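PDB 2YNK: WZI from Escherichia coli, which is an outer-membrane beta-barrel lectin that takes part in group 1 capsule assembly. Local coordinates for residues 2-7 with 35-40; 80-85 with 412-417; 305-310 with 340-345. All coordinates share one frame; numbering follows the deposited sequence.

Contact 1. Residues 2-7 with 35-40; sequences GLVVND and EEIARA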
loop_
_atom_site.group_PDB
_atom_site.type_symbol
_atom_site.label_atom_id
_atom_site.label_comp_id
_atom_site.label_asym_id
_atom_site.label_seq_id
_atom_site.Cartn_x
_atom_site.Cartn_y
_atom_site.Cartn_z
ATOM N N GLY A 2 -15.471 -9.662 -1.520
ATOM C CA GLY A 2 -15.381 -8.227 -1.506
ATOM C C GLY A 2 -13.976 -7.685 -1.568
ATOM O O GLY A 2 -13.116 -8.262 -2.224
ATOM N N LEU A 3 -13.748 -6.562 -0.884
ATOM C CA LEU A 3 -12.442 -5.912 -0.895
ATOM C C LEU A 3 -11.444 -6.658 -0.021
ATOM O O LEU A 3 -11.819 -7.310 0.951
ATOM C CB LEU A 3 -12.554 -4.473 -0.401
ATOM C CG LEU A 3 -13.522 -3.567 -1.161
ATOM C CD1 LEU A 3 -13.384 -2.133 -0.644
ATOM C CD2 LEU A 3 -13.297 -3.666 -2.667
ATOM N N VAL A 4 -10.172 -6.553 -0.397
ATOM C CA VAL A 4 -9.066 -7.136 0.352
ATOM C C VAL A 4 -8.011 -6.035 0.471
ATOM O O VAL A 4 -7.250 -5.795 -0.456
ATOM C CB VAL A 4 -8.485 -8.391 -0.346
ATOM C CG1 VAL A 4 -7.569 -9.163 0.597
ATOM C CG2 VAL A 4 -9.610 -9.277 -0.853
ATOM N N VAL A 5 -8.015 -5.345 1.612
ATOM C CA VAL A 5 -7.119 -4.218 1.854
ATOM C C VAL A 5 -5.677 -4.677 2.085
ATOM O O VAL A 5 -5.417 -5.872 2.260
ATOM C CB VAL A 5 -7.592 -3.366 3.062
ATOM C CG1 VAL A 5 -8.923 -2.695 2.745
ATOM C CG2 VAL A 5 -7.672 -4.205 4.328
ATOM N N ASN A 6 -4.755 -3.717 2.088
ATOM C CA ASN A 6 -3.332 -4.002 2.223
ATOM C C ASN A 6 -3.027 -5.048 3.294
ATOM O O ASN A 6 -3.120 -4.764 4.479
ATOM C CB ASN A 6 -2.546 -2.727 2.575
ATOM C CG ASN A 6 -2.745 -1.612 1.578
ATOM O OD1 ASN A 6 -3.664 -1.634 0.759
ATOM N ND2 ASN A 6 -1.885 -0.615 1.656
ATOM N N ASP A 7 -2.678 -6.259 2.868
ATOM C CA ASP A 7 -2.091 -7.269 3.751
ATOM C C ASP A 7 -0.733 -7.597 3.170
ATOM O O ASP A 7 -0.592 -7.720 1.961
ATOM C CB ASP A 7 -2.952 -8.520 3.787
ATOM C CG ASP A 7 -2.425 -9.564 4.758
ATOM O OD1 ASP A 7 -2.321 -9.251 5.964
ATOM O OD2 ASP A 7 -2.132 -10.705 4.323
ATOM N N GLU A 35 -12.904 -11.551 -5.782
ATOM C CA GLU A 35 -13.425 -12.235 -6.952
ATOM C C GLU A 35 -12.366 -12.324 -8.057
ATOM O O GLU A 35 -12.364 -13.282 -8.851
ATOM C CB GLU A 35 -14.688 -11.523 -7.468
ATOM C CG GLU A 35 -15.900 -11.590 -6.533
ATOM C CD GLU A 35 -15.785 -10.719 -5.274
ATOM O OE1 GLU A 35 -14.919 -9.812 -5.208
ATOM O OE2 GLU A 35 -16.566 -10.948 -4.327
ATOM N N GLU A 36 -11.470 -11.334 -8.091
ATOM C CA GLU A 36 -10.344 -11.312 -9.026
ATOM C C GLU A 36 -9.217 -12.251 -8.573
ATOM O O GLU A 36 -8.539 -12.868 -9.407
ATOM C CB GLU A 36 -9.831 -9.875 -9.207
ATOM C CG GLU A 36 -8.521 -9.725 -9.972
ATOM C CD GLU A 36 -8.591 -10.212 -11.407
ATOM O OE1 GLU A 36 -9.704 -10.387 -11.953
ATOM O OE2 GLU A 36 -7.514 -10.424 -11.999
ATOM N N ILE A 37 -9.012 -12.365 -7.263
ATOM C CA ILE A 37 -8.059 -13.349 -6.749
ATOM C C ILE A 37 -8.567 -14.772 -7.088
ATOM O O ILE A 37 -7.801 -15.619 -7.535
ATOM C CB ILE A 37 -7.811 -13.227 -5.227
ATOM C CG1 ILE A 37 -7.464 -11.786 -4.805
ATOM C CG2 ILE A 37 -6.655 -14.124 -4.809
ATOM C CD1 ILE A 37 -7.253 -11.619 -3.308
ATOM N N ALA A 38 -9.866 -15.005 -6.891
ATOM C CA ALA A 38 -10.502 -16.307 -7.103
ATOM C C ALA A 38 -10.348 -16.798 -8.546
ATOM O O ALA A 38 -10.068 -17.977 -8.797
ATOM C CB ALA A 38 -11.977 -16.221 -6.737
ATOM N N ARG A 39 -10.536 -15.870 -9.479
ATOM C CA ARG A 39 -10.469 -16.145 -10.901
ATOM C C ARG A 39 -9.056 -16.578 -11.286
ATOM O O ARG A 39 -8.868 -17.640 -11.894
ATOM C CB ARG A 39 -10.908 -14.895 -11.662
ATOM C CG ARG A 39 -10.844 -14.963 -13.174
ATOM C CD ARG A 39 -11.203 -13.610 -13.778
ATOM N NE ARG A 39 -10.240 -13.179 -14.791
ATOM C CZ ARG A 39 -8.983 -12.804 -14.541
ATOM N NH1 ARG A 39 -8.493 -12.809 -13.301
ATOM N NH2 ARG A 39 -8.198 -12.431 -15.549
ATOM N N ALA A 40 -8.062 -15.776 -10.920
ATOM C CA ALA A 40 -6.673 -16.134 -11.196
ATOM C C ALA A 40 -6.303 -17.496 -10.588
ATOM O O ALA A 40 -5.565 -18.268 -11.202
ATOM C CB ALA A 40 -5.727 -15.054 -10.710
#
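The polar part of the contact is a backbone-to-carboxylate hydrogen bond: G2 N donates to E35 OE2 over 3.3 Å, with an N-H...O angle of 151°. The donor comes from the syn side of the carboxylate and lies close to its plane, 17° out of it. E35 reaches back to G2 because its chain folds at CG (chi2 72°), which carries the carboxylate to G2 although its CB does not head that way. The other oxygen, OE1, accepts from W142 NE1, so the two oxygens have separate donors, W142 of barrel strand 141-145 being the stronger. The contact joins the N-terminal strand 3-4, paired antiparallel with strand 32-33, to helix 34-42, which follows directly on that partner strand; G2 also shares a backbone hydrogen bond with Q34. The apolar part is one methyl-to-methyl touch, V4 CG2 to I37 CD1 at 4.1 Å. The extended I37 chain puts CD1 at its far end, beside the V4 branch that lies next to its own backbone N. Helix 8-19 adds L10 against V4 and L14 against I37, while L62 of helix 49-65 touches both side chains.

Contact 2. Residues 80-85 with 412-417; sequences PGTPQG and GIQLGW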
loop_
_atom_site.group_PDB
_atom_site.type_symbol
_atom_site.label_atom_id
_atom_site.label_comp_id
_atom_site.label_asym_id
_atom_site.label_seq_id
_atom_site.Cartn_x
_atom_site.Cartn_y
_atom_site.Cartn_z
ATOM N N PRO A 80 9.700 2.851 14.655
ATOM C CA PRO A 80 10.888 2.593 13.846
ATOM C C PRO A 80 11.534 3.886 13.344
ATOM O O PRO A 80 10.856 4.889 13.150
ATOM C CB PRO A 80 10.346 1.774 12.673
ATOM C CG PRO A 80 9.140 1.101 13.206
ATOM C CD PRO A 80 8.552 2.033 14.226
ATOM N N GLY A 81 12.843 3.852 13.149
ATOM C CA GLY A 81 13.586 5.014 12.701
ATOM C C GLY A 81 13.459 5.192 11.208
ATOM O O GLY A 81 13.348 6.315 10.731
ATOM N N THR A 82 13.480 4.086 10.466
ATOM C CA THR A 82 13.289 4.127 9.025
ATOM C C THR A 82 11.794 4.064 8.719
ATOM O O THR A 82 11.011 3.567 9.535
ATOM C CB THR A 82 14.003 2.949 8.329
ATOM O OG1 THR A 82 13.331 1.715 8.629
ATOM C CG2 THR A 82 15.458 2.871 8.775
ATOM N N PRO A 83 11.387 4.570 7.544
ATOM C CA PRO A 83 10.005 4.415 7.093
ATOM C C PRO A 83 9.691 2.954 6.760
ATOM O O PRO A 83 10.612 2.188 6.497
ATOM C CB PRO A 83 9.960 5.269 5.828
ATOM C CG PRO A 83 11.363 5.263 5.324
ATOM C CD PRO A 83 12.199 5.307 6.561
ATOM N N GLN A 84 8.411 2.590 6.777
ATOM C CA GLN A 84 7.989 1.195 6.620
ATOM C C GLN A 84 7.202 0.981 5.345
ATOM O O GLN A 84 6.591 1.894 4.804
ATOM C CB GLN A 84 7.122 0.749 7.798
ATOM C CG GLN A 84 7.777 0.904 9.148
ATOM C CD GLN A 84 9.028 0.084 9.269
ATOM O OE1 GLN A 84 8.965 -1.132 9.462
ATOM N NE2 GLN A 84 10.183 0.742 9.160
ATOM N N GLY A 85 7.185 -0.261 4.889
ATOM C CA GLY A 85 6.609 -0.578 3.597
ATOM C C GLY A 85 5.120 -0.832 3.577
ATOM O O GLY A 85 4.389 -0.597 4.536
ATOM N N GLY A 412 19.807 1.887 8.426
ATOM C CA GLY A 412 19.142 0.943 9.315
ATOM C C GLY A 412 19.025 -0.476 8.790
ATOM O O GLY A 412 19.025 -0.716 7.581
ATOM N N ILE A 413 18.916 -1.404 9.738
ATOM C CA ILE A 413 18.685 -2.817 9.485
ATOM C C ILE A 413 17.430 -3.224 10.252
ATOM O O ILE A 413 17.222 -2.786 11.385
ATOM C CB ILE A 413 19.887 -3.671 9.947
ATOM C CG1 ILE A 413 19.661 -5.164 9.635
ATOM C CG2 ILE A 413 20.162 -3.463 11.431
ATOM C CD1 ILE A 413 20.899 -6.026 9.818
ATOM N N GLN A 414 16.589 -4.052 9.639
ATOM C CA GLN A 414 15.372 -4.510 10.293
ATOM C C GLN A 414 15.165 -5.996 10.024
ATOM O O GLN A 414 15.096 -6.430 8.870
ATOM C CB GLN A 414 14.182 -3.685 9.817
ATOM C CG GLN A 414 12.876 -3.992 10.534
ATOM C CD GLN A 414 11.822 -2.910 10.343
ATOM O OE1 GLN A 414 11.944 -2.037 9.475
ATOM N NE2 GLN A 414 10.775 -2.963 11.158
ATOM N N LEU A 415 15.113 -6.775 11.102
ATOM C CA LEU A 415 14.857 -8.203 11.018
ATOM C C LEU A 415 13.407 -8.445 11.390
ATOM O O LEU A 415 12.817 -7.658 12.135
ATOM C CB LEU A 415 15.764 -8.975 11.974
ATOM C CG LEU A 415 17.275 -8.762 11.848
ATOM C CD1 LEU A 415 18.016 -9.758 12.723
ATOM C CD2 LEU A 415 17.747 -8.856 10.402
ATOM N N GLY A 416 12.834 -9.525 10.864
ATOM C CA GLY A 416 11.459 -9.885 11.178
ATOM C C GLY A 416 11.251 -11.387 11.279
ATOM O O GLY A 416 11.976 -12.169 10.665
ATOM N N TRP A 417 10.267 -11.779 12.084
ATOM C CA TRP A 417 9.794 -13.159 12.130
ATOM C C TRP A 417 8.301 -13.169 12.277
ATOM O O TRP A 417 7.734 -12.406 13.080
ATOM C CB TRP A 417 10.429 -13.942 13.267
ATOM C CG TRP A 417 9.860 -15.330 13.393
ATOM C CD1 TRP A 417 10.248 -16.468 12.700
ATOM C CD2 TRP A 417 8.759 -15.775 14.258
ATOM N NE1 TRP A 417 9.493 -17.556 13.068
ATOM C CE2 TRP A 417 8.585 -17.207 13.996
ATOM C CE3 TRP A 417 7.938 -15.159 15.185
ATOM C CZ2 TRP A 417 7.634 -17.961 14.655
ATOM C CZ3 TRP A 417 6.975 -15.932 15.845
ATOM C CH2 TRP A 417 6.828 -17.300 15.582
#
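Q414 and Q84 face each other with their side-chain amides, which join a loop to the wall of the beta-barrel. Residues 80-85 lie between barrel strands 69-76 and 95-104, and 412-417 belong to barrel strand 408-422. Along that strand I413 turns away from the loop, whereas Q414 turns toward it; L415 and W417 touch bound dodecane, consistent with a lipid-facing outer surface and with the loop lying on the inner side. The main hydrogen bond runs from Q414 NE2 to Q84 OE1, 3.1 Å long and bent to 138° at the hydrogen, with the donor tilted 27° from the carbonyl plane. A weak return bond joins Q84 NE2 to Q414 OE1 at 3.3 Å. The amide planes are 42° apart and the two oxygens, Q84 OE1 and Q414 OE1, also come close (3.1 Å) without bonding, so this is not a regular paired-amide arrangement. Q414 is extended, with CG anti to the backbone N, and reaches straight from the strand; its NE2 also donates to S430 OG on the neighbouring strand. Q84 instead curls back toward its own loop, and its NE2 gives a further bond to T82 O, arriving from above that carbonyl plane. R387, on the strand on the other flank of 408-422, binds P83 O and, weakly, T82 OG1. The nonpolar touch is a single one: the CB of T82 points toward the strand, and its CG2 stops 4.2 Å from G412 CA, where G412 has no side chain.

Contact 3. Residues 305-310 with 340-345; sequences ANMFLG and NYSYTH
Y341 meets A305 at the edge of its ring: A305 CB lies near the ring plane, 3.7 Å from Y341 CE2. A chi1 of -169° sets the ring opposite the backbone N of Y341, on the side of A305; its hydroxyl is hydrogen-bonded to D297 OD1, and R338 makes a cation-pi contact with the ring. S342 comes next and lies against the selenomethionine M307, S342 OG being 3.5 Å from M307 CG. No hydrogen bond crosses between the segments; the hydroxyl makes a weak one to T332 O. Residues Y341 to T344 form a type II beta turn, with Y343 at its third position in a left-handed backbone conformation. The turn sits in the long loop after barrel strand 322-331 and packs it against barrel strand 306-317 and the corner at A305. Y343 then lays one ring face against M307 in a Met-aromatic contact, the SE atom of M307 being 3.9 Å from the ring centroid and 29° off the normal. A bend at chi3 (-75°) brings M307 CE alongside Y343 CE1. Hydrogen bonds of Y343 OH with L160 O and D361 N hold the far end of the ring, and L270 of strand 268-278 touches both Y343 and M307.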
loop_
_atom_site.group_PDB
_atom_site.type_symbol
_atom_site.label_atom_id
_atom_site.label_comp_id
_atom_site.label_asym_id
_atom_site.label_seq_id
_atom_site.Cartn_x
_atom_site.Cartn_y
_atom_site.Cartn_z
ATOM N N ALA A 305 7.716 18.332 -12.666
ATOM C CA ALA A 305 8.118 18.422 -11.254
ATOM C C ALA A 305 8.047 17.031 -10.617
ATOM O O ALA A 305 7.368 16.816 -9.605
ATOM C CB ALA A 305 7.238 19.412 -10.517
ATOM N N ASN A 306 8.786 16.104 -11.229
ATOM C CA ASN A 306 8.573 14.670 -11.051
ATOM C C ASN A 306 9.363 14.006 -9.933
ATOM O O ASN A 306 10.560 14.218 -9.788
ATOM C CB ASN A 306 8.876 13.934 -12.360
ATOM C CG ASN A 306 7.821 14.172 -13.410
ATOM O OD1 ASN A 306 6.672 13.764 -13.249
ATOM N ND2 ASN A 306 8.201 14.826 -14.495
HETATM N N MSE A 307 8.660 13.182 -9.163
HETATM C CA MSE A 307 9.273 12.280 -8.190
HETATM C C MSE A 307 9.418 10.940 -8.845
HETATM O O MSE A 307 8.592 10.559 -9.671
HETATM C CB MSE A 307 8.385 12.174 -6.957
HETATM C CG MSE A 307 8.282 13.547 -6.302
HETATM SE SE MSE A 307 6.980 13.481 -4.843
HETATM C CE MSE A 307 5.332 13.445 -5.925
ATOM N N PHE A 308 10.466 10.215 -8.474
ATOM C CA PHE A 308 10.804 8.963 -9.125
ATOM C C PHE A 308 10.887 7.787 -8.165
ATOM O O PHE A 308 11.183 7.941 -6.969
ATOM C CB PHE A 308 12.129 9.106 -9.853
ATOM C CG PHE A 308 12.069 10.038 -11.017
ATOM C CD1 PHE A 308 12.296 11.400 -10.843
ATOM C CD2 PHE A 308 11.777 9.560 -12.288
ATOM C CE1 PHE A 308 12.244 12.268 -11.919
ATOM C CE2 PHE A 308 11.724 10.423 -13.369
ATOM C CZ PHE A 308 11.957 11.780 -13.183
ATOM N N LEU A 309 10.624 6.609 -8.722
ATOM C CA LEU A 309 10.697 5.360 -7.989
ATOM C C LEU A 309 10.967 4.222 -8.966
ATOM O O LEU A 309 10.364 4.163 -10.035
ATOM C CB LEU A 309 9.393 5.127 -7.247
ATOM C CG LEU A 309 9.166 3.765 -6.589
ATOM C CD1 LEU A 309 8.195 3.947 -5.427
ATOM C CD2 LEU A 309 8.672 2.709 -7.587
ATOM N N GLY A 310 11.884 3.338 -8.591
ATOM C CA GLY A 310 12.227 2.182 -9.395
ATOM C C GLY A 310 12.661 1.039 -8.505
ATOM O O GLY A 310 13.103 1.254 -7.375
ATOM N N ASN A 340 11.850 21.535 -1.475
ATOM C CA ASN A 340 10.823 22.425 -0.936
ATOM C C ASN A 340 9.614 22.630 -1.854
ATOM O O ASN A 340 8.914 23.636 -1.748
ATOM C CB ASN A 340 11.442 23.778 -0.519
ATOM C CG ASN A 340 11.017 24.221 0.873
ATOM O OD1 ASN A 340 10.635 23.408 1.718
ATOM N ND2 ASN A 340 11.106 25.521 1.124
ATOM N N TYR A 341 9.357 21.664 -2.732
ATOM C CA TYR A 341 8.181 21.694 -3.616
ATOM C C TYR A 341 7.385 20.377 -3.635
ATOM O O TYR A 341 6.177 20.386 -3.863
ATOM C CB TYR A 341 8.602 22.069 -5.035
ATOM C CG TYR A 341 7.453 22.379 -5.969
ATOM C CD1 TYR A 341 6.709 23.547 -5.826
ATOM C CD2 TYR A 341 7.111 21.502 -7.004
ATOM C CE1 TYR A 341 5.658 23.835 -6.678
ATOM C CE2 TYR A 341 6.064 21.786 -7.868
ATOM C CZ TYR A 341 5.344 22.955 -7.701
ATOM O OH TYR A 341 4.304 23.240 -8.555
ATOM N N SER A 342 8.043 19.245 -3.401
ATOM C CA SER A 342 7.324 17.966 -3.384
ATOM C C SER A 342 6.413 17.881 -2.164
ATOM O O SER A 342 6.821 18.191 -1.044
ATOM C CB SER A 342 8.287 16.781 -3.430
ATOM O OG SER A 342 8.789 16.600 -4.740
ATOM N N TYR A 343 5.168 17.480 -2.402
ATOM C CA TYR A 343 4.164 17.346 -1.351
ATOM C C TYR A 343 3.881 18.664 -0.605
ATOM O O TYR A 343 3.359 18.667 0.504
ATOM C CB TYR A 343 4.555 16.219 -0.385
ATOM C CG TYR A 343 4.727 14.842 -1.014
ATOM C CD1 TYR A 343 4.037 14.470 -2.168
ATOM C CD2 TYR A 343 5.550 13.896 -0.417
ATOM C CE1 TYR A 343 4.184 13.203 -2.710
ATOM C CE2 TYR A 343 5.703 12.628 -0.953
ATOM C CZ TYR A 343 5.018 12.283 -2.098
ATOM O OH TYR A 343 5.167 11.015 -2.627
ATOM N N THR A 344 4.190 19.768 -1.272
ATOM C CA THR A 344 3.952 21.129 -0.799
ATOM C C THR A 344 2.785 21.683 -1.584
ATOM O O THR A 344 2.542 21.249 -2.709
ATOM C CB THR A 344 5.183 22.004 -1.113
ATOM O OG1 THR A 344 6.179 21.777 -0.115
ATOM C CG2 THR A 344 4.845 23.482 -1.195
ATOM N N HIS A 345 2.057 22.625 -0.998
ATOM C CA HIS A 345 1.133 23.448 -1.770
ATOM C C HIS A 345 0.919 24.819 -1.151
ATOM O O HIS A 345 1.122 25.005 0.051
ATOM C CB HIS A 345 -0.187 22.729 -1.990
ATOM C CG HIS A 345 -0.964 23.265 -3.150
ATOM N ND1 HIS A 345 -2.136 23.890 -3.002
ATOM C CD2 HIS A 345 -0.672 23.288 -4.507
ATOM C CE1 HIS A 345 -2.588 24.289 -4.203
ATOM N NE2 HIS A 345 -1.692 23.919 -5.128
#

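From the N terminus, contact 1 closes first, bringing helix 34-42 back to strand 3-4 around helix 8-19, before the first barrel strand begins. Contact 2 opens later, in the loop between strands 69-76 and 95-104, and closes only at strand 408-422, so its span takes in most of the barrel. Contact 3 opens and closes within that span, packing a loop beyond strand 322-331 against strand 306-317. Contacts 2 and 3 thus fasten loops to separate strands of one closed sheet, their centres about 24 Å apart, whereas contact 1 lies within the helical N-terminal part, across the chain's centre from both. No two of the contacts touch.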